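PDB 6T7J: carbon monoxide dehydrogenase from Thermococcus sp. AM4, which catalyses the reversible oxidation of carbon monoxide to carbon dioxide, probably passing the electrons through its iron-sulfur clusters to a ferredoxin. Local coordinates for residues Ile318-Glu326 against Asn452-Tyr460. Residues are numbered along the deposited sequence; the frame is centred on the assembly and turned at random.
With MSK (Broken Fe4S4 cluster), chain F.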
ATOM      1  N   ILE A 318     -26.704  15.920 -12.626  1.00 51.02           N
ATOM      2  CA  ILE A 318     -25.386  15.342 -12.853  1.00 52.45           C
ATOM      3  C   ILE A 318     -24.981  15.630 -14.294  1.00 48.00           C
ATOM      4  O   ILE A 318     -25.758  15.403 -15.230  1.00 51.10           O
ATOM      5  CB  ILE A 318     -25.371  13.835 -12.523  1.00 51.91           C
ATOM      6  CG1 ILE A 318     -23.939  13.327 -12.369  1.00 49.18           C
ATOM      7  CG2 ILE A 318     -26.162  13.005 -13.534  1.00 52.12           C
ATOM      8  CD1 ILE A 318     -23.757  12.418 -11.173  1.00 53.13           C
ATOM      9  N   ALA A 319     -23.778  16.172 -14.469  1.00 49.61           N
ATOM     10  CA  ALA A 319     -23.356  16.679 -15.769  1.00 49.82           C
ATOM     11  C   ALA A 319     -22.654  15.633 -16.626  1.00 56.62           C
ATOM     12  O   ALA A 319     -22.675  15.742 -17.857  1.00 51.11           O
ATOM     13  CB  ALA A 319     -22.438  17.890 -15.588  1.00 47.24           C
ATOM     14  N   GLY A 320     -22.028  14.636 -16.016  1.00 53.16           N
ATOM     15  CA  GLY A 320     -21.333  13.628 -16.791  1.00 53.16           C
ATOM     16  C   GLY A 320     -20.516  12.721 -15.898  1.00 59.43           C
ATOM     17  O   GLY A 320     -20.436  12.905 -14.679  1.00 54.14           O
ATOM     18  N   SER A 321     -19.902  11.733 -16.539  1.00 54.63           N
ATOM     19  CA  SER A 321     -19.131  10.711 -15.854  1.00 51.64           C
ATOM     20  C   SER A 321     -17.636  11.028 -15.949  1.00 51.59           C
ATOM     21  O   SER A 321     -17.243  12.147 -16.301  1.00 46.25           O
ATOM     22  CB  SER A 321     -19.477   9.337 -16.440  1.00 44.09           C
ATOM     23  OG  SER A 321     -19.108   9.260 -17.807  1.00 44.55           O
ATOM     24  N   PHE A 322     -16.801  10.033 -15.649  1.00 43.74           N
ATOM     25  CA  PHE A 322     -15.353  10.171 -15.551  1.00 45.97           C
ATOM     26  C   PHE A 322     -14.755  10.881 -16.760  1.00 49.93           C
ATOM     27  O   PHE A 322     -14.340  12.042 -16.664  1.00 50.36           O
ATOM     28  CB  PHE A 322     -14.725   8.786 -15.373  1.00 47.29           C
ATOM     29  CG  PHE A 322     -13.230   8.801 -15.260  1.00 51.21           C
ATOM     30  CD1 PHE A 322     -12.600   9.561 -14.290  1.00 48.96           C
ATOM     31  CD2 PHE A 322     -12.454   8.042 -16.120  1.00 46.24           C
ATOM     32  CE1 PHE A 322     -11.222   9.573 -14.187  1.00 43.00           C
ATOM     33  CE2 PHE A 322     -11.078   8.046 -16.019  1.00 45.61           C
ATOM     34  CZ  PHE A 322     -10.461   8.815 -15.053  1.00 45.91           C
ATOM     35  N   LEU A 323     -14.749  10.205 -17.910  1.00 48.96           N
ATOM     36  CA  LEU A 323     -14.083  10.703 -19.108  1.00 46.09           C
ATOM     37  C   LEU A 323     -14.673  12.009 -19.626  1.00 50.13           C
ATOM     38  O   LEU A 323     -14.172  12.573 -20.604  1.00 50.94           O
ATOM     39  CB  LEU A 323     -14.133   9.644 -20.209  1.00 48.90           C
ATOM     40  CG  LEU A 323     -13.097   8.535 -20.044  1.00 48.93           C
ATOM     41  CD1 LEU A 323     -13.272   7.471 -21.112  1.00 48.82           C
ATOM     42  CD2 LEU A 323     -11.695   9.119 -20.078  1.00 43.03           C
ATOM     43  N   MET A 324     -15.729  12.505 -18.985  1.00 49.33           N
ATOM     44  CA  MET A 324     -16.352  13.749 -19.406  1.00 46.21           C
ATOM     45  C   MET A 324     -15.888  14.960 -18.606  1.00 50.47           C
ATOM     46  O   MET A 324     -16.205  16.090 -19.000  1.00 44.41           O
ATOM     47  CB  MET A 324     -17.878  13.630 -19.323  1.00 49.84           C
ATOM     48  CG  MET A 324     -18.449  12.552 -20.235  1.00 47.84           C
ATOM     49  SD  MET A 324     -20.211  12.257 -19.994  1.00 51.59           S
ATOM     50  CE  MET A 324     -20.904  13.714 -20.774  1.00 51.42           C
ATOM     51  N   GLN A 325     -15.135  14.761 -17.515  1.00 40.80           N
ATOM     52  CA  GLN A 325     -14.744  15.896 -16.680  1.00 49.19           C
ATOM     53  C   GLN A 325     -14.021  16.962 -17.499  1.00 44.42           C
ATOM     54  O   GLN A 325     -14.424  18.133 -17.509  1.00 45.89           O
ATOM     55  CB  GLN A 325     -13.887  15.426 -15.497  1.00 49.19           C
ATOM     56  CG  GLN A 325     -12.672  14.576 -15.844  1.00 46.50           C
ATOM     57  CD  GLN A 325     -11.977  14.035 -14.611  1.00 50.08           C
ATOM     58  OE1 GLN A 325     -11.288  14.768 -13.900  1.00 49.75           O
ATOM     59  NE2 GLN A 325     -12.159  12.746 -14.345  1.00 47.24           N
ATOM     60  N   GLU A 326     -12.968  16.564 -18.222  1.00 41.46           N
ATOM     61  CA  GLU A 326     -12.296  17.474 -19.145  1.00 46.46           C
ATOM     62  C   GLU A 326     -13.297  18.177 -20.047  1.00 49.74           C
ATOM     63  O   GLU A 326     -13.297  19.409 -20.158  1.00 50.35           O
ATOM     64  CB  GLU A 326     -11.285  16.706 -19.995  1.00 43.67           C
ATOM     65  CG  GLU A 326      -9.895  16.609 -19.414  1.00 47.98           C
ATOM     66  CD  GLU A 326      -9.040  15.631 -20.186  1.00 44.27           C
ATOM     67  OE1 GLU A 326      -9.583  14.592 -20.617  1.00 44.90           O
ATOM     68  OE2 GLU A 326      -7.835  15.905 -20.371  1.00 48.81           O
ATOM     69  N   ASN A 452     -14.999   4.742 -16.353  1.00 50.91           N
ATOM     70  CA  ASN A 452     -14.887   4.845 -17.797  1.00 47.85           C
ATOM     71  C   ASN A 452     -13.432   4.613 -18.182  1.00 53.28           C
ATOM     72  O   ASN A 452     -12.514   4.954 -17.430  1.00 53.62           O
ATOM     73  CB  ASN A 452     -15.344   6.215 -18.315  1.00 46.65           C
ATOM     74  CG  ASN A 452     -16.849   6.370 -18.309  1.00 49.14           C
ATOM     75  OD1 ASN A 452     -17.368   7.422 -17.943  1.00 51.26           O
ATOM     76  ND2 ASN A 452     -17.558   5.326 -18.716  1.00 51.31           N
ATOM     77  N   ASN A 453     -13.233   4.025 -19.352  1.00 50.76           N
ATOM     78  CA  ASN A 453     -11.900   3.742 -19.862  1.00 45.98           C
ATOM     79  C   ASN A 453     -11.882   4.022 -21.359  1.00 48.73           C
ATOM     80  O   ASN A 453     -12.618   3.376 -22.115  1.00 48.94           O
ATOM     81  CB  ASN A 453     -11.511   2.290 -19.571  1.00 48.28           C
ATOM     82  CG  ASN A 453     -10.027   2.026 -19.760  1.00 46.82           C
ATOM     83  OD1 ASN A 453      -9.403   2.533 -20.693  1.00 44.09           O
ATOM     84  ND2 ASN A 453      -9.457   1.214 -18.877  1.00 46.65           N
ATOM     85  N   PRO A 454     -11.062   4.969 -21.828  1.00 44.72           N
ATOM     86  CA  PRO A 454     -11.057   5.299 -23.263  1.00 48.30           C
ATOM     87  C   PRO A 454     -10.567   4.171 -24.159  1.00 52.85           C
ATOM     88  O   PRO A 454     -10.588   4.328 -25.385  1.00 52.69           O
ATOM     89  CB  PRO A 454     -10.119   6.515 -23.339  1.00 47.96           C
ATOM     90  CG  PRO A 454      -9.251   6.403 -22.131  1.00 44.48           C
ATOM     91  CD  PRO A 454     -10.092   5.770 -21.065  1.00 45.95           C
ATOM     92  N   LYS A 455     -10.128   3.043 -23.595  1.00 48.77           N
ATOM     93  CA  LYS A 455      -9.782   1.892 -24.420  1.00 46.79           C
ATOM     94  C   LYS A 455     -11.021   1.244 -25.021  1.00 49.14           C
ATOM     95  O   LYS A 455     -10.940   0.620 -26.085  1.00 52.83           O
ATOM     96  CB  LYS A 455      -8.992   0.873 -23.599  1.00 43.65           C
ATOM     97  CG  LYS A 455      -7.652   1.389 -23.114  1.00 41.58           C
ATOM     98  CD  LYS A 455      -6.942   0.365 -22.255  1.00 44.80           C
ATOM     99  CE  LYS A 455      -5.563   0.856 -21.854  1.00 51.03           C
ATOM    100  NZ  LYS A 455      -4.630  -0.276 -21.590  1.00 58.75           N
ATOM    101  N   VAL A 456     -12.165   1.372 -24.355  1.00 46.50           N
ATOM    102  CA  VAL A 456     -13.438   0.901 -24.882  1.00 50.46           C
ATOM    103  C   VAL A 456     -14.307   2.114 -25.191  1.00 49.54           C
ATOM    104  O   VAL A 456     -14.088   3.218 -24.680  1.00 49.91           O
ATOM    105  CB  VAL A 456     -14.152  -0.058 -23.906  1.00 50.80           C
ATOM    106  CG1 VAL A 456     -13.292  -1.284 -23.641  1.00 44.66           C
ATOM    107  CG2 VAL A 456     -14.486   0.657 -22.603  1.00 47.78           C
ATOM    108  N   LYS A 457     -15.304   1.902 -26.050  1.00 51.45           N
ATOM    109  CA  LYS A 457     -16.189   2.988 -26.452  1.00 52.13           C
ATOM    110  C   LYS A 457     -16.893   3.579 -25.236  1.00 53.00           C
ATOM    111  O   LYS A 457     -17.402   2.849 -24.379  1.00 51.73           O
ATOM    112  CB  LYS A 457     -17.212   2.491 -27.474  1.00 53.66           C
ATOM    113  CG  LYS A 457     -18.067   3.602 -28.061  1.00 52.06           C
ATOM    114  CD  LYS A 457     -18.863   3.135 -29.263  1.00 50.60           C
ATOM    115  CE  LYS A 457     -19.578   4.303 -29.925  1.00 59.81           C
ATOM    116  NZ  LYS A 457     -20.220   3.915 -31.212  1.00 73.12           N
ATOM    117  N   HIS A 458     -16.923   4.909 -25.170  1.00 50.25           N
ATOM    118  CA  HIS A 458     -17.337   5.607 -23.958  1.00 51.08           C
ATOM    119  C   HIS A 458     -18.815   5.369 -23.665  1.00 51.76           C
ATOM    120  O   HIS A 458     -19.686   5.728 -24.466  1.00 49.92           O
ATOM    121  CB  HIS A 458     -17.048   7.099 -24.090  1.00 51.51           C
ATOM    122  CG  HIS A 458     -17.498   7.904 -22.913  1.00 50.90           C
ATOM    123  ND1 HIS A 458     -18.395   8.945 -23.023  1.00 50.71           N
ATOM    124  CD2 HIS A 458     -17.183   7.816 -21.599  1.00 52.56           C
ATOM    125  CE1 HIS A 458     -18.611   9.466 -21.827  1.00 50.26           C
ATOM    126  NE2 HIS A 458     -17.887   8.798 -20.946  1.00 53.80           N
ATOM    127  N   ASN A 459     -19.086   4.755 -22.511  1.00 49.29           N
ATOM    128  CA  ASN A 459     -20.428   4.472 -22.010  1.00 49.06           C
ATOM    129  C   ASN A 459     -21.191   3.484 -22.883  1.00 53.00           C
ATOM    130  O   ASN A 459     -22.338   3.150 -22.572  1.00 55.91           O
ATOM    131  CB  ASN A 459     -21.239   5.762 -21.859  1.00 46.57           C
ATOM    132  CG  ASN A 459     -20.794   6.596 -20.673  1.00 46.92           C
ATOM    133  OD1 ASN A 459     -20.193   6.084 -19.727  1.00 44.59           O
ATOM    134  ND2 ASN A 459     -21.090   7.889 -20.718  1.00 47.62           N
ATOM    135  N   TYR A 460     -20.574   2.991 -23.962  1.00 52.43           N
ATOM    136  CA  TYR A 460     -21.286   2.069 -24.845  1.00 50.96           C
ATOM    137  C   TYR A 460     -21.580   0.746 -24.151  1.00 48.18           C
ATOM    138  O   TYR A 460     -22.695   0.222 -24.254  1.00 49.77           O
ATOM    139  CB  TYR A 460     -20.494   1.827 -26.129  1.00 50.40           C
ATOM    140  CG  TYR A 460     -21.196   0.884 -27.085  1.00 49.22           C
ATOM    141  CD1 TYR A 460     -22.260   1.322 -27.864  1.00 51.55           C
ATOM    142  CD2 TYR A 460     -20.810  -0.446 -27.193  1.00 51.82           C
ATOM    143  CE1 TYR A 460     -22.913   0.464 -28.730  1.00 52.22           C
ATOM    144  CE2 TYR A 460     -21.458  -1.311 -28.058  1.00 52.56           C
ATOM    145  CZ  TYR A 460     -22.508  -0.850 -28.823  1.00 47.52           C
ATOM    146  OH  TYR A 460     -23.155  -1.704 -29.684  1.00 59.63           O
TER
HETATM  147  S1  MSK F 703     -15.838   8.029  -9.901  0.82 53.76           S
HETATM  148  S3  MSK F 703     -14.092   5.051  -9.523  1.00 60.52           S
HETATM  149  S4  MSK F 703     -14.180   6.563 -12.602  0.64 51.58           S
HETATM  150  S5  MSK F 703     -16.953   5.260 -11.010  1.00 55.01           S
HETATM  151 FE1  MSK F 703     -16.299   7.013  -7.936  0.87 63.68          FE
HETATM  152 FE2  MSK F 703     -16.220   6.995 -11.951  0.62 47.25          FE
HETATM  153 FE3  MSK F 703     -14.752   4.706 -11.620  0.55 48.47          FE
HETATM  154 FE4  MSK F 703     -13.897   7.030 -10.523  0.75 48.49          FE
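Leu323 lays its branched end over Pro454 and Asn452 CB, in the loop between strand 444-448 and helix 460-471. Leu323 CD1 sits 3.6 Å from Pro454 CD. With CG anti to the carbonyl carbon (chi1 -79°), the two methyls of Leu323 are carried to Pro454; Leu323 CB rests near His458 CD2. Met324 crosses the same imidazole at about a right angle, its CG 3.5 Å from His458 CE1. Met324 SD lies at the ring edge. The polar centre is Asn452. Ser321 OG donates to Asn452 OD1 at 2.5 Å, in the carbonyl plane. The same oxygen takes a weak bond from His458 NE2, whose ring is held at ND1 by Ser15. Asn452 ND2 gives a bond to Asn459 OD1 at 2.9 Å. Segment 318-326 begins with the edge strand 318-320 of one parallel, Rossmann-like sheet; 452-460 follows strand 444-448 of another. They meet beside cluster C, here nickel-free and broken. Phe322 lies between loop and cluster: Phe322 CD2 is 3.4 Å from Asn452 O, and Phe322 CB is 3.6 Å from sulfide S4. Were Asn452 an alanine, Ser321 OG and His458 NE2 would probably lose their shared acceptor, and Asn459 OD1 this donor. Met60 of the second subunit packs on Phe322 and Pro454.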